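Local coordinates for disulfide bond forming protein (DsbF) (Mycobacterium tuberculosis, PDB 3IOS) that probably oxidises reduced, unfolded secreted proteins to form their disulfide bonds, acting as an extracellular thiol oxidoreductase of the thioredoxin family, at residues Leu79-Ala84 and Ala101-Ser106. Sequence-based numbering, arbitrary orientation.
Sequences LDQVPA and ADTDGS
The methyl CG2 of T103 fits against D80 and Q81, just before helix 82-91, joining two loops that leave neighbouring parallel strands, 72-77 and 98-101, of the thioredoxin fold. CG2 lies 3.6 Å from D80 O and 4.0 Å from Q81 NE2, and T103 has the largest share of the modest 161 Å² buried here. Its chi1 of 55° sets OG1 between the backbone N and the carbonyl carbon, while CG2 stands anti to the carbonyl carbon. The side chains of Q81 and T103 cross at about a right angle. The Q81 chain leaves its CA away from the facing loop, but chi2 (-65°) turns CD, and beyond it NE2 lies near the T103 methyl. Beside this pair V82 CG2 meets A101 CB at 4.4 Å, a loose apolar approach; M85, one turn further into the helix, touches both A101 and T103. The direct contacts are therefore van der Waals, and the polar link between the loops is a water that accepts from L79 N at 2.8 Å and donates to D102 O. L79 O accepts from W50 NE1 and D80 touches P49 and W50, directly before C51 of the C51-C54 disulfide.

Each loop also has side-chain-to-backbone hydrogen bonds next to a helix start. Q81, the N-cap residue of helix 82-91, gives its backbone N to D80 OD2, which is met on the anti side of the carboxylate. D102 to G105 form a type I turn, and D102 OD1 and OD2 accept from the backbone N of V107 and W108 at the start of helix 106-110. D104 makes an Asx turn: its OD2 takes both S106 N (2.9 Å, 51° out of the carboxylate plane) and S106 OG (2.8 Å, on the syn side), the two donors arriving from one face.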
ATOM      1  N   LEU A  79      -8.100  -4.302   9.288  1.00 18.52           N
ATOM      2  CA  LEU A  79      -9.372  -4.950   9.592  1.00 18.58           C
ATOM      3  C   LEU A  79      -9.301  -6.455   9.818  1.00 18.38           C
ATOM      4  O   LEU A  79     -10.219  -7.189   9.454  1.00 17.64           O
ATOM      5  CB  LEU A  79     -10.387  -4.637   8.486  1.00 17.92           C
ATOM      6  CG  LEU A  79     -10.598  -3.146   8.206  1.00 20.57           C
ATOM      7  CD1 LEU A  79     -11.732  -2.966   7.209  1.00 20.28           C
ATOM      8  CD2 LEU A  79     -10.916  -2.416   9.506  1.00 21.11           C
ATOM      9  N   ASP A  80      -8.211  -6.909  10.418  1.00 18.25           N
ATOM     10  CA  ASP A  80      -8.036  -8.325  10.707  1.00 19.14           C
ATOM     11  C   ASP A  80      -6.759  -8.486  11.514  1.00 21.19           C
ATOM     12  O   ASP A  80      -6.117  -7.493  11.858  1.00 21.50           O
ATOM     13  CB  ASP A  80      -7.966  -9.126   9.404  1.00 20.25           C
ATOM     14  CG  ASP A  80      -8.496 -10.540   9.561  1.00 21.59           C
ATOM     15  OD1 ASP A  80      -8.878 -11.149   8.540  1.00 22.26           O
ATOM     16  OD2 ASP A  80      -8.525 -11.043  10.704  1.00 22.82           O
ATOM     17  N   GLN A  81      -6.398  -9.726  11.825  1.00 23.89           N
ATOM     18  CA  GLN A  81      -5.189  -9.989  12.592  1.00 25.16           C
ATOM     19  C   GLN A  81      -4.094 -10.557  11.696  1.00 23.33           C
ATOM     20  O   GLN A  81      -4.344 -10.939  10.552  1.00 22.50           O
ATOM     21  CB  GLN A  81      -5.498 -10.951  13.743  1.00 28.04           C
ATOM     22  CG  GLN A  81      -6.582 -10.430  14.681  1.00 29.77           C
ATOM     23  CD  GLN A  81      -6.168  -9.168  15.425  1.00 32.25           C
ATOM     24  OE1 GLN A  81      -7.013  -8.383  15.856  1.00 33.72           O
ATOM     25  NE2 GLN A  81      -4.862  -8.978  15.593  1.00 32.02           N
ATOM     26  N   VAL A  82      -2.878 -10.608  12.227  1.00 21.15           N
ATOM     27  CA  VAL A  82      -1.718 -11.090  11.490  1.00 21.48           C
ATOM     28  C   VAL A  82      -1.871 -12.419  10.746  1.00 21.51           C
ATOM     29  O   VAL A  82      -1.527 -12.513   9.569  1.00 21.82           O
ATOM     30  CB  VAL A  82      -0.480 -11.168  12.421  1.00 20.38           C
ATOM     31  CG1 VAL A  82       0.690 -11.818  11.693  1.00 21.52           C
ATOM     32  CG2 VAL A  82      -0.095  -9.768  12.877  1.00 22.51           C
ATOM     33  N   PRO A  83      -2.381 -13.466  11.416  1.00 21.34           N
ATOM     34  CA  PRO A  83      -2.540 -14.757  10.738  1.00 21.71           C
ATOM     35  C   PRO A  83      -3.286 -14.662   9.410  1.00 20.16           C
ATOM     36  O   PRO A  83      -2.884 -15.265   8.420  1.00 20.51           O
ATOM     37  CB  PRO A  83      -3.296 -15.595  11.767  1.00 23.09           C
ATOM     38  CG  PRO A  83      -2.778 -15.057  13.066  1.00 21.94           C
ATOM     39  CD  PRO A  83      -2.798 -13.561  12.828  1.00 22.77           C
ATOM     40  N   ALA A  84      -4.379 -13.905   9.400  1.00 20.55           N
ATOM     41  CA  ALA A  84      -5.177 -13.742   8.186  1.00 18.78           C
ATOM     42  C   ALA A  84      -4.370 -12.986   7.136  1.00 18.08           C
ATOM     43  O   ALA A  84      -4.459 -13.272   5.943  1.00 16.86           O
ATOM     44  CB  ALA A  84      -6.464 -12.995   8.504  1.00 21.36           C
ATOM     45  N   ALA A 101       1.302  -4.420   8.807  1.00 17.17           N
ATOM     46  CA  ALA A 101       0.208  -5.031   9.559  1.00 18.72           C
ATOM     47  C   ALA A 101      -0.416  -3.932  10.415  1.00 19.19           C
ATOM     48  O   ALA A 101      -0.019  -3.730  11.565  1.00 22.16           O
ATOM     49  CB  ALA A 101       0.742  -6.155  10.438  1.00 19.76           C
ATOM     50  N   ASP A 102      -1.392  -3.228   9.849  1.00 17.61           N
ATOM     51  CA  ASP A 102      -2.056  -2.112  10.522  1.00 18.14           C
ATOM     52  C   ASP A 102      -3.223  -2.556  11.402  1.00 18.10           C
ATOM     53  O   ASP A 102      -4.359  -2.119  11.216  1.00 19.62           O
ATOM     54  CB  ASP A 102      -2.530  -1.099   9.465  1.00 19.50           C
ATOM     55  CG  ASP A 102      -3.021   0.203  10.071  1.00 19.71           C
ATOM     56  OD1 ASP A 102      -2.384   0.686  11.033  1.00 23.13           O
ATOM     57  OD2 ASP A 102      -4.029   0.750   9.579  1.00 19.56           O
ATOM     58  N   THR A 103      -2.925  -3.413  12.374  1.00 21.42           N
ATOM     59  CA  THR A 103      -3.948  -3.929  13.273  1.00 22.33           C
ATOM     60  C   THR A 103      -4.592  -2.863  14.152  1.00 23.35           C
ATOM     61  O   THR A 103      -5.760  -2.993  14.526  1.00 25.08           O
ATOM     62  CB  THR A 103      -3.391  -5.058  14.169  1.00 23.68           C
ATOM     63  OG1 THR A 103      -2.231  -4.597  14.870  1.00 23.84           O
ATOM     64  CG2 THR A 103      -3.023  -6.267  13.325  1.00 24.40           C
ATOM     65  N   ASP A 104      -3.852  -1.810  14.493  1.00 23.55           N
ATOM     66  CA  ASP A 104      -4.438  -0.758  15.317  1.00 25.20           C
ATOM     67  C   ASP A 104      -5.133   0.278  14.443  1.00 24.20           C
ATOM     68  O   ASP A 104      -5.722   1.235  14.939  1.00 25.78           O
ATOM     69  CB  ASP A 104      -3.381  -0.100  16.225  1.00 27.77           C
ATOM     70  CG  ASP A 104      -2.334   0.690  15.459  1.00 30.45           C
ATOM     71  OD1 ASP A 104      -1.417   1.225  16.120  1.00 31.43           O
ATOM     72  OD2 ASP A 104      -2.417   0.786  14.219  1.00 30.77           O
ATOM     73  N   GLY A 105      -5.060   0.064  13.131  1.00 22.75           N
ATOM     74  CA  GLY A 105      -5.704   0.953  12.182  1.00 19.56           C
ATOM     75  C   GLY A 105      -5.176   2.372  12.086  1.00 18.25           C
ATOM     76  O   GLY A 105      -5.822   3.224  11.480  1.00 20.68           O
ATOM     77  N   SER A 106      -4.009   2.629  12.663  1.00 19.47           N
ATOM     78  CA  SER A 106      -3.444   3.971  12.629  1.00 21.11           C
ATOM     79  C   SER A 106      -2.994   4.421  11.239  1.00 20.45           C
ATOM     80  O   SER A 106      -3.122   5.599  10.896  1.00 21.74           O
ATOM     81  CB  SER A 106      -2.283   4.093  13.628  1.00 20.60           C
ATOM     82  OG  SER A 106      -1.249   3.163  13.373  1.00 23.72           O
TER
HETATM   83  O   HOH W   1      -7.230  -2.289  10.985  1.00 21.18           O